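Peptidoglycan-recognition protein LC (Drosophila melanogaster, PDB 2F2L) is a major activator of the imd/Relish immune pathway, a membrane receptor whose extracellular domain binds peptidoglycan in the response to Gram-negative bacteria. Local coordinates at residues 41-46 with 74-79; 86-91 with 143-148; 136-141 with 158-163. One frame throughout, in Å; residues are numbered along the deposited sequence.

Contact 1. Residues 41-46 with 74-79; sequences AICVLR and NVYVGR
Y76 reaches from the sheet to helix 40-57 and brings the hydroxyl end of its ring against C43, with V44 beside it. Y76 and C43 each set out toward the other's segment at CB, and CB of C43 comes within 3.1 Å of Y76 OH and 3.4 Å of CZ. Its approach to the ring is oblique. The sulfur stands farther off: C43 SG lies 5.2 Å from the ring centroid of Y76 and 52° from its normal, an oblique sulfur-aromatic contact. V44 meets the ring differently. Its CG2 sits at the edge, near the ring plane, 3.9 Å from Y76 CE1, and the two side chains cross at about a right angle. In this amidase-type fold a helix covers the mixed sheet, and a long flat tyrosine suits strand 75-77 because it spans the gap while carrying its polar oxygen to a partner, the carboxylate of D72, by a hydrogen bond. With CG anti to its carbonyl carbon (chi1 -68°), Y76 points its ring at the helix. C43 is tied to C37 by a disulfide, while V44 also packs on F54 of a neighbouring subunit, the partner isoform LCx.

Contact 2. Residues 86-91 with 143-148; sequences AHMNNI and KLMPSV
M145 pushes its terminal methyl into the bend formed by M88 and N90, where the loop 86-91 prepares to start a short helix. N90 is the N-cap of helix 91-94, its OD1 accepting a hydrogen bond from Y93 N; on the other side, M145 is the first residue past helix 141-144 and opens a type I turn that ends at V148.

The tight part is built round methionine methyls and sulfur. The M145 chain is extended beyond CG, chi2 and chi3 both near 180°, and so delivers CE to N90 CB at 3.5 Å and to the carbonyl oxygen M88 O at 3.7 Å. M88 does the reverse: bent at both chi2 (-55°) and chi3 (-76°), it curls round so that its CE touches both partners, 3.8 Å from M145 SD and 3.8 Å from L144 CB. It meets L144 at about a right angle. Unbranched and flexible, methionine suits both positions, since one chain here stretches and the other folds. Y93 packs on M88, L144 and M145 alike, and F151 touches both methionines; M88 is buried.

The solvent side is looser. N90 and M145 are partly exposed, and no hydrogen bond links the segments; beyond M145, the exposed P146 and S147 carry the turn away, which is closed by V148 N bonding to M145 O at 3.3 Å. The amide of N90 lies along the same M145 methyl, with ND2 3.8 Å from M145 CE.

Contact 3. Residues 136-141 with 158-163; sequences YRFTAS and ASFANW. With HSQ (2-acetylamino-2-deoxy-alpha-L-idopyranose), chain D.
F138 and F160 are brought together by different first torsions: F138 holds CG anti to its backbone N (chi1 -174°), whereas F160 holds CG anti to its carbonyl carbon (chi1 -56°), and both rings end in the gap between strand 136-140 and the C-terminal loop. There they form an edge-to-face pair, F138 giving its edge. Its CE2 stands over the centre of the F160 ring, 3.8 Å above the plane; the centroids are 4.9 Å apart, and the planes lie at 56°. The partly positive ring hydrogens of F138 thereby probably face the electron-rich face of F160, a reason why two phenylalanines suit this buried place.

W163 adds a third ring. F160 CD1 lies 3.5 Å above the indole plane, displaced toward the rim, while CE2 of W163 in turn lies in the plane of the F160 ring, at its edge. The same F138 CE2 that sits on F160 comes to 4.2 Å from W163 CZ3, obliquely. A type I turn from F160 to W163, closed by W163 N to F160 O at 3.0 Å, puts both aromatic residues on the strand side. N162, within the turn, is exposed and carries a sugar, its ND2 covalently joined to C1 of HSQ at 1.4 Å. It is an established N-glycosylation site, though the sugar modelled on it is 2-acetylamino-2-deoxy-alpha-L-idopyranose (HSQ) and not the usual GlcNAc.

W166 completes the cluster, edge-to-face with F138 and also meeting F160. Strand 136-140 lies next to strand 24-31, whose V27 and A29 touch F138, and its backbone also bonds to H165 and S167 of the C-terminal tail; helix 113-128 covers the loop through L116, against F160, and R120, against W163.

Overall arrangement
The centre of contact 1 is about 23 Å from that of contact 2 and about 22 Å from that of contact 3, both across the chain's centre. Contacts 1 and 3 reach the same sheet at different strands. Contacts 1 and 2 still touch, R79 NH2 meeting A86 CB at 3.6 Å. Contacts 2 and 3 are closer, about 15 Å between centres, because strand 136-140 runs into helix 141-144; M88 CE packs on S141 O at 3.8 Å. The bound muropeptide is near contact 1, about 8 Å from the V44 side chain, with R48, L49, T52 and E56 of the same helix lining its pocket.

Contact 1. Residues 41-46 with 74-79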
loop_
_atom_site.group_PDB
_atom_site.type_symbol
_atom_site.label_atom_id
_atom_site.label_comp_id
_atom_site.label_asym_id
_atom_site.label_seq_id
_atom_site.Cartn_x
_atom_site.Cartn_y
_atom_site.Cartn_z
ATOM N N ALA A 41 5.554 -10.783 -4.506
ATOM C CA ALA A 41 6.120 -9.875 -3.505
ATOM C C ALA A 41 6.646 -8.565 -4.115
ATOM O O ALA A 41 6.476 -7.479 -3.540
ATOM C CB ALA A 41 7.227 -10.579 -2.713
ATOM N N ILE A 42 7.288 -8.660 -5.276
ATOM C CA ILE A 42 7.812 -7.462 -5.930
ATOM C C ILE A 42 6.698 -6.694 -6.636
ATOM O O ILE A 42 6.697 -5.465 -6.636
ATOM C CB ILE A 42 8.955 -7.795 -6.905
ATOM C CG1 ILE A 42 10.115 -8.490 -6.167
ATOM C CG2 ILE A 42 9.425 -6.536 -7.632
ATOM C CD1 ILE A 42 10.643 -7.765 -4.934
ATOM N N CYS A 43 5.748 -7.406 -7.240
ATOM C CA CYS A 43 4.591 -6.742 -7.851
ATOM C C CYS A 43 3.805 -5.946 -6.822
ATOM O O CYS A 43 3.386 -4.829 -7.099
ATOM C CB CYS A 43 3.674 -7.740 -8.549
ATOM S SG CYS A 43 4.372 -8.483 -10.067
ATOM N N VAL A 44 3.609 -6.525 -5.643
ATOM C CA VAL A 44 2.955 -5.827 -4.553
ATOM C C VAL A 44 3.691 -4.516 -4.224
ATOM O O VAL A 44 3.052 -3.493 -4.041
ATOM C CB VAL A 44 2.800 -6.730 -3.293
ATOM C CG1 VAL A 44 2.615 -5.901 -2.010
ATOM C CG2 VAL A 44 1.617 -7.697 -3.469
ATOM N N LEU A 45 5.022 -4.569 -4.153
ATOM C CA LEU A 45 5.850 -3.373 -3.961
ATOM C C LEU A 45 5.584 -2.354 -5.053
ATOM O O LEU A 45 5.376 -1.157 -4.783
ATOM C CB LEU A 45 7.339 -3.737 -3.963
ATOM C CG LEU A 45 8.325 -2.614 -3.621
ATOM C CD1 LEU A 45 8.042 -2.057 -2.236
ATOM C CD2 LEU A 45 9.749 -3.126 -3.706
ATOM N N ARG A 46 5.588 -2.815 -6.300
ATOM C CA ARG A 46 5.340 -1.905 -7.416
ATOM C C ARG A 46 3.972 -1.227 -7.311
ATOM O O ARG A 46 3.870 -0.007 -7.496
ATOM C CB ARG A 46 5.428 -2.626 -8.771
ATOM C CG ARG A 46 6.744 -3.322 -9.053
ATOM C CD ARG A 46 7.967 -2.398 -9.036
ATOM N NE ARG A 46 9.159 -3.211 -9.296
ATOM C CZ ARG A 46 10.357 -3.038 -8.743
ATOM N NH1 ARG A 46 10.581 -2.074 -7.871
ATOM N NH2 ARG A 46 11.334 -3.872 -9.053
ATOM N N ASN A 74 -0.303 -12.223 -12.430
ATOM C CA ASN A 74 -1.405 -11.975 -11.495
ATOM C C ASN A 74 -2.077 -10.643 -11.813
ATOM O O ASN A 74 -1.431 -9.725 -12.314
ATOM C CB ASN A 74 -0.916 -11.951 -10.037
ATOM C CG ASN A 74 -0.514 -13.321 -9.523
ATOM O OD1 ASN A 74 -1.208 -14.307 -9.748
ATOM N ND2 ASN A 74 0.607 -13.386 -8.823
ATOM N N VAL A 75 -3.370 -10.558 -11.524
ATOM C CA VAL A 75 -4.154 -9.339 -11.680
ATOM C C VAL A 75 -4.289 -8.654 -10.308
ATOM O O VAL A 75 -4.822 -9.244 -9.359
ATOM C CB VAL A 75 -5.568 -9.639 -12.234
ATOM C CG1 VAL A 75 -6.367 -8.344 -12.446
ATOM C CG2 VAL A 75 -5.483 -10.426 -13.552
ATOM N N TYR A 76 -3.794 -7.424 -10.217
ATOM C CA TYR A 76 -3.833 -6.630 -8.974
ATOM C C TYR A 76 -5.043 -5.715 -9.052
ATOM O O TYR A 76 -5.203 -4.974 -10.000
ATOM C CB TYR A 76 -2.511 -5.863 -8.800
ATOM C CG TYR A 76 -1.413 -6.845 -8.525
ATOM C CD1 TYR A 76 -0.990 -7.088 -7.241
ATOM C CD2 TYR A 76 -0.868 -7.613 -9.552
ATOM C CE1 TYR A 76 -0.014 -8.033 -6.971
ATOM C CE2 TYR A 76 0.103 -8.570 -9.299
ATOM C CZ TYR A 76 0.517 -8.787 -7.999
ATOM O OH TYR A 76 1.470 -9.731 -7.712
ATOM N N VAL A 77 -5.922 -5.822 -8.070
ATOM C CA VAL A 77 -7.133 -5.034 -8.071
ATOM C C VAL A 77 -6.786 -3.576 -7.718
ATOM O O VAL A 77 -6.181 -3.298 -6.670
ATOM C CB VAL A 77 -8.191 -5.607 -7.095
ATOM C CG1 VAL A 77 -9.470 -4.781 -7.166
ATOM C CG2 VAL A 77 -8.497 -7.081 -7.430
ATOM N N GLY A 78 -7.164 -2.674 -8.617
ATOM C CA GLY A 78 -7.002 -1.243 -8.432
ATOM C C GLY A 78 -8.337 -0.714 -7.962
ATOM O O GLY A 78 -8.783 -1.044 -6.871
ATOM N N ARG A 79 -9.001 0.070 -8.802
ATOM C CA ARG A 79 -10.347 0.550 -8.491
ATOM C C ARG A 79 -11.428 -0.493 -8.771
ATOM O O ARG A 79 -12.595 -0.301 -8.414
ATOM C CB ARG A 79 -10.650 1.807 -9.287
ATOM C CG ARG A 79 -9.639 2.903 -9.062
ATOM C CD ARG A 79 -10.132 4.252 -9.546
ATOM N NE ARG A 79 -9.114 5.274 -9.303
ATOM C CZ ARG A 79 -9.299 6.584 -9.409
ATOM N NH1 ARG A 79 -10.473 7.081 -9.781
ATOM N NH2 ARG A 79 -8.294 7.411 -9.127
#

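Contact 2. Residues 86-91 with 143-148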
loop_
_atom_site.group_PDB
_atom_site.type_symbol
_atom_site.label_atom_id
_atom_site.label_comp_id
_atom_site.label_asym_id
_atom_site.label_seq_id
_atom_site.Cartn_x
_atom_site.Cartn_y
_atom_site.Cartn_z
ATOM N N ALA A 86 -8.949 6.925 -13.467
ATOM C CA ALA A 86 -8.433 8.264 -13.729
ATOM C C ALA A 86 -7.224 8.190 -14.674
ATOM O O ALA A 86 -6.324 9.027 -14.652
ATOM C CB ALA A 86 -8.064 8.927 -12.424
ATOM N N HIS A 87 -7.258 7.191 -15.539
ATOM C CA HIS A 87 -6.128 6.835 -16.378
ATOM C C HIS A 87 -5.880 7.816 -17.532
ATOM O O HIS A 87 -4.738 8.129 -17.814
ATOM C CB HIS A 87 -6.274 5.387 -16.876
ATOM C CG HIS A 87 -7.634 5.058 -17.403
ATOM N ND1 HIS A 87 -8.708 4.790 -16.579
ATOM C CD2 HIS A 87 -8.100 4.976 -18.672
ATOM C CE1 HIS A 87 -9.774 4.544 -17.322
ATOM N NE2 HIS A 87 -9.432 4.652 -18.596
ATOM N N MET A 88 -6.922 8.312 -18.191
ATOM C CA MET A 88 -6.735 9.264 -19.306
ATOM C C MET A 88 -6.715 10.751 -18.901
ATOM O O MET A 88 -6.384 11.620 -19.731
ATOM C CB MET A 88 -7.822 9.061 -20.365
ATOM C CG MET A 88 -7.924 7.644 -20.894
ATOM S SD MET A 88 -6.374 7.000 -21.553
ATOM C CE MET A 88 -6.379 7.889 -23.108
ATOM N N ASN A 89 -7.056 11.054 -17.648
ATOM C CA ASN A 89 -7.195 12.449 -17.199
ATOM C C ASN A 89 -8.159 13.192 -18.118
ATOM O O ASN A 89 -7.939 14.350 -18.486
ATOM C CB ASN A 89 -5.834 13.154 -17.178
ATOM C CG ASN A 89 -4.799 12.390 -16.382
ATOM O OD1 ASN A 89 -4.934 12.227 -15.171
ATOM N ND2 ASN A 89 -3.746 11.928 -17.057
ATOM N N ASN A 90 -9.219 12.489 -18.496
ATOM C CA ASN A 90 -10.209 12.992 -19.419
ATOM C C ASN A 90 -11.514 12.297 -19.093
ATOM O O ASN A 90 -11.610 11.071 -19.211
ATOM C CB ASN A 90 -9.762 12.685 -20.842
ATOM C CG ASN A 90 -10.759 13.114 -21.872
ATOM O OD1 ASN A 90 -11.864 12.601 -21.927
ATOM N ND2 ASN A 90 -10.367 14.036 -22.710
ATOM N N ILE A 91 -12.505 13.077 -18.665
ATOM C CA ILE A 91 -13.754 12.519 -18.121
ATOM C C ILE A 91 -14.552 11.730 -19.174
ATOM O O ILE A 91 -15.239 10.772 -18.840
ATOM C CB ILE A 91 -14.637 13.633 -17.457
ATOM C CG1 ILE A 91 -15.813 13.027 -16.666
ATOM C CG2 ILE A 91 -15.156 14.651 -18.511
ATOM C CD1 ILE A 91 -15.406 12.078 -15.566
ATOM N N LYS A 143 -2.920 5.491 -28.701
ATOM C CA LYS A 143 -3.716 5.695 -29.914
ATOM C C LYS A 143 -4.769 6.773 -29.648
ATOM O O LYS A 143 -5.025 7.621 -30.491
ATOM C CB LYS A 143 -4.369 4.377 -30.359
ATOM C CG LYS A 143 -5.446 4.524 -31.439
ATOM C CD LYS A 143 -5.612 3.256 -32.294
ATOM C CE LYS A 143 -6.737 3.423 -33.327
ATOM N NZ LYS A 143 -6.469 2.727 -34.638
ATOM N N LEU A 144 -5.350 6.748 -28.452
ATOM C CA LEU A 144 -6.390 7.701 -28.067
ATOM C C LEU A 144 -5.838 9.116 -27.883
ATOM O O LEU A 144 -6.494 10.100 -28.232
ATOM C CB LEU A 144 -7.079 7.232 -26.771
ATOM C CG LEU A 144 -7.882 5.936 -26.862
ATOM C CD1 LEU A 144 -8.407 5.528 -25.475
ATOM C CD2 LEU A 144 -9.033 6.070 -27.850
ATOM N N MET A 145 -4.632 9.207 -27.327
ATOM C CA MET A 145 -3.966 10.487 -27.081
ATOM C C MET A 145 -2.516 10.350 -27.516
ATOM O O MET A 145 -1.639 10.092 -26.691
ATOM C CB MET A 145 -4.062 10.867 -25.594
ATOM C CG MET A 145 -5.483 11.152 -25.135
ATOM S SD MET A 145 -5.648 11.626 -23.388
ATOM C CE MET A 145 -7.406 11.762 -23.263
ATOM N N PRO A 146 -2.265 10.493 -28.830
ATOM C CA PRO A 146 -0.923 10.357 -29.414
ATOM C C PRO A 146 0.139 11.286 -28.842
ATOM O O PRO A 146 1.323 10.948 -28.879
ATOM C CB PRO A 146 -1.156 10.680 -30.892
ATOM C CG PRO A 146 -2.598 10.386 -31.117
ATOM C CD PRO A 146 -3.272 10.788 -29.864
ATOM N N SER A 147 -0.268 12.436 -28.311
ATOM C CA SER A 147 0.691 13.431 -27.838
ATOM C C SER A 147 1.264 13.125 -26.455
ATOM O O SER A 147 2.238 13.755 -26.054
ATOM C CB SER A 147 0.047 14.813 -27.797
ATOM O OG SER A 147 -0.870 14.886 -26.719
ATOM N N VAL A 148 0.665 12.187 -25.727
ATOM C CA VAL A 148 1.054 11.943 -24.337
ATOM C C VAL A 148 2.220 10.963 -24.293
ATOM O O VAL A 148 2.093 9.808 -24.683
ATOM C CB VAL A 148 -0.130 11.447 -23.470
ATOM C CG1 VAL A 148 0.289 11.301 -21.994
ATOM C CG2 VAL A 148 -1.297 12.412 -23.578
#

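Contact 3. Residues 136-141 with 158-163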
loop_
_atom_site.group_PDB
_atom_site.type_symbol
_atom_site.label_atom_id
_atom_site.label_comp_id
_atom_site.label_asym_id
_atom_site.label_seq_id
_atom_site.Cartn_x
_atom_site.Cartn_y
_atom_site.Cartn_z
ATOM N N TYR A 136 -16.827 -5.211 -27.176
ATOM C CA TYR A 136 -15.885 -4.182 -26.716
ATOM C C TYR A 136 -14.732 -3.967 -27.688
ATOM O O TYR A 136 -14.326 -4.875 -28.420
ATOM C CB TYR A 136 -15.285 -4.537 -25.354
ATOM C CG TYR A 136 -14.371 -5.749 -25.367
ATOM C CD1 TYR A 136 -12.994 -5.609 -25.473
ATOM C CD2 TYR A 136 -14.889 -7.044 -25.265
ATOM C CE1 TYR A 136 -12.158 -6.717 -25.497
ATOM C CE2 TYR A 136 -14.061 -8.156 -25.283
ATOM C CZ TYR A 136 -12.694 -7.991 -25.402
ATOM O OH TYR A 136 -11.867 -9.103 -25.402
ATOM N N ARG A 137 -14.193 -2.758 -27.640
ATOM C CA ARG A 137 -12.921 -2.437 -28.241
ATOM C C ARG A 137 -11.825 -2.402 -27.151
ATOM O O ARG A 137 -12.016 -1.824 -26.070
ATOM C CB ARG A 137 -13.062 -1.088 -28.941
ATOM C CG ARG A 137 -11.779 -0.423 -29.315
ATOM C CD ARG A 137 -12.067 0.948 -29.943
ATOM N NE ARG A 137 -10.828 1.629 -30.311
ATOM C CZ ARG A 137 -10.714 2.923 -30.575
ATOM N NH1 ARG A 137 -11.766 3.733 -30.478
ATOM N NH2 ARG A 137 -9.519 3.405 -30.912
ATOM N N PHE A 138 -10.692 -3.044 -27.437
ATOM C CA PHE A 138 -9.492 -2.997 -26.585
ATOM C C PHE A 138 -8.479 -2.155 -27.362
ATOM O O PHE A 138 -8.210 -2.425 -28.543
ATOM C CB PHE A 138 -9.002 -4.429 -26.334
ATOM C CG PHE A 138 -7.846 -4.566 -25.350
ATOM C CD1 PHE A 138 -7.646 -3.668 -24.305
ATOM C CD2 PHE A 138 -6.988 -5.653 -25.454
ATOM C CE1 PHE A 138 -6.585 -3.824 -23.414
ATOM C CE2 PHE A 138 -5.918 -5.819 -24.563
ATOM C CZ PHE A 138 -5.726 -4.906 -23.531
ATOM N N THR A 139 -7.959 -1.098 -26.750
ATOM C CA THR A 139 -7.034 -0.203 -27.461
ATOM C C THR A 139 -5.927 0.347 -26.581
ATOM O O THR A 139 -5.947 0.179 -25.370
ATOM C CB THR A 139 -7.775 0.973 -28.137
ATOM O OG1 THR A 139 -6.894 1.631 -29.061
ATOM C CG2 THR A 139 -8.266 1.961 -27.149
ATOM N N ALA A 140 -4.966 1.000 -27.227
ATOM C CA ALA A 140 -3.850 1.632 -26.560
ATOM C C ALA A 140 -4.228 3.028 -26.147
ATOM O O ALA A 140 -4.832 3.795 -26.924
ATOM C CB ALA A 140 -2.638 1.674 -27.478
ATOM N N SER A 141 -3.849 3.365 -24.920
ATOM C CA SER A 141 -3.954 4.727 -24.441
ATOM C C SER A 141 -3.271 5.711 -25.389
ATOM O O SER A 141 -3.750 6.828 -25.565
ATOM C CB SER A 141 -3.381 4.841 -23.023
ATOM O OG SER A 141 -1.998 4.549 -23.000
ATOM N N ALA A 158 2.048 -3.704 -29.516
ATOM C CA ALA A 158 2.326 -4.626 -30.625
ATOM C C ALA A 158 1.941 -6.065 -30.282
ATOM O O ALA A 158 1.575 -6.836 -31.163
ATOM C CB ALA A 158 3.799 -4.556 -31.012
ATOM N N SER A 159 2.007 -6.404 -28.993
ATOM C CA SER A 159 1.639 -7.739 -28.507
ATOM C C SER A 159 0.142 -8.057 -28.626
ATOM O O SER A 159 -0.242 -9.231 -28.630
ATOM C CB SER A 159 2.100 -7.913 -27.050
ATOM O OG SER A 159 3.463 -7.514 -26.903
ATOM N N PHE A 160 -0.695 -7.022 -28.718
ATOM C CA PHE A 160 -2.145 -7.188 -28.898
ATOM C C PHE A 160 -2.619 -6.901 -30.322
ATOM O O PHE A 160 -3.802 -7.017 -30.620
ATOM C CB PHE A 160 -2.910 -6.248 -27.961
ATOM C CG PHE A 160 -2.555 -6.401 -26.523
ATOM C CD1 PHE A 160 -2.721 -7.615 -25.882
ATOM C CD2 PHE A 160 -2.079 -5.320 -25.799
ATOM C CE1 PHE A 160 -2.411 -7.756 -24.545
ATOM C CE2 PHE A 160 -1.770 -5.444 -24.467
ATOM C CZ PHE A 160 -1.940 -6.664 -23.829
ATOM N N ALA A 161 -1.694 -6.547 -31.203
ATOM C CA ALA A 161 -2.044 -6.057 -32.544
ATOM C C ALA A 161 -2.899 -7.014 -33.379
ATOM O O ALA A 161 -3.744 -6.564 -34.151
ATOM C CB ALA A 161 -0.778 -5.664 -33.308
ATOM N N ASN A 162 -2.699 -8.319 -33.218
ATOM C CA ASN A 162 -3.503 -9.318 -33.939
ATOM C C ASN A 162 -4.739 -9.850 -33.203
ATOM O O ASN A 162 -5.405 -10.750 -33.700
ATOM C CB ASN A 162 -2.633 -10.483 -34.465
ATOM C CG ASN A 162 -1.872 -11.239 -33.369
ATOM O OD1 ASN A 162 -1.981 -10.942 -32.178
ATOM N ND2 ASN A 162 -1.040 -12.197 -33.803
ATOM N N TRP A 163 -5.082 -9.272 -32.046
ATOM C CA TRP A 163 -6.261 -9.717 -31.303
ATOM C C TRP A 163 -7.522 -9.146 -31.932
ATOM O O TRP A 163 -7.552 -7.985 -32.323
ATOM C CB TRP A 163 -6.188 -9.280 -29.840
ATOM C CG TRP A 163 -5.151 -9.979 -29.034
ATOM C CD1 TRP A 163 -4.018 -10.598 -29.490
ATOM C CD2 TRP A 163 -5.135 -10.106 -27.612
ATOM N NE1 TRP A 163 -3.303 -11.114 -28.432
ATOM C CE2 TRP A 163 -3.967 -10.825 -27.267
ATOM C CE3 TRP A 163 -5.995 -9.679 -26.587
ATOM C CZ2 TRP A 163 -3.640 -11.126 -25.940
ATOM C CZ3 TRP A 163 -5.667 -9.985 -25.271
ATOM C CH2 TRP A 163 -4.502 -10.696 -24.962
HETATM C C1 HSQ D . -1.284 -13.536 -33.305
HETATM C C2 HSQ D . -2.345 -14.599 -33.049
HETATM C C3 HSQ D . -1.797 -16.039 -32.996
HETATM C C4 HSQ D . -0.304 -16.255 -33.303
HETATM C C5 HSQ D . 0.568 -14.999 -33.186
HETATM C C6 HSQ D . 1.876 -15.186 -32.416
HETATM C C7 HSQ D . -4.226 -14.687 -31.454
HETATM C C8 HSQ D . -4.363 -16.098 -30.937
HETATM N N2 HSQ D . -2.991 -14.279 -31.778
HETATM O O3 HSQ D . -2.548 -16.852 -33.881
HETATM O O4 HSQ D . 0.193 -17.299 -32.493
HETATM O O5 HSQ D . -0.145 -13.949 -32.575
HETATM O O6 HSQ D . 2.615 -13.983 -32.511
HETATM O O7 HSQ D . -5.217 -13.950 -31.550
#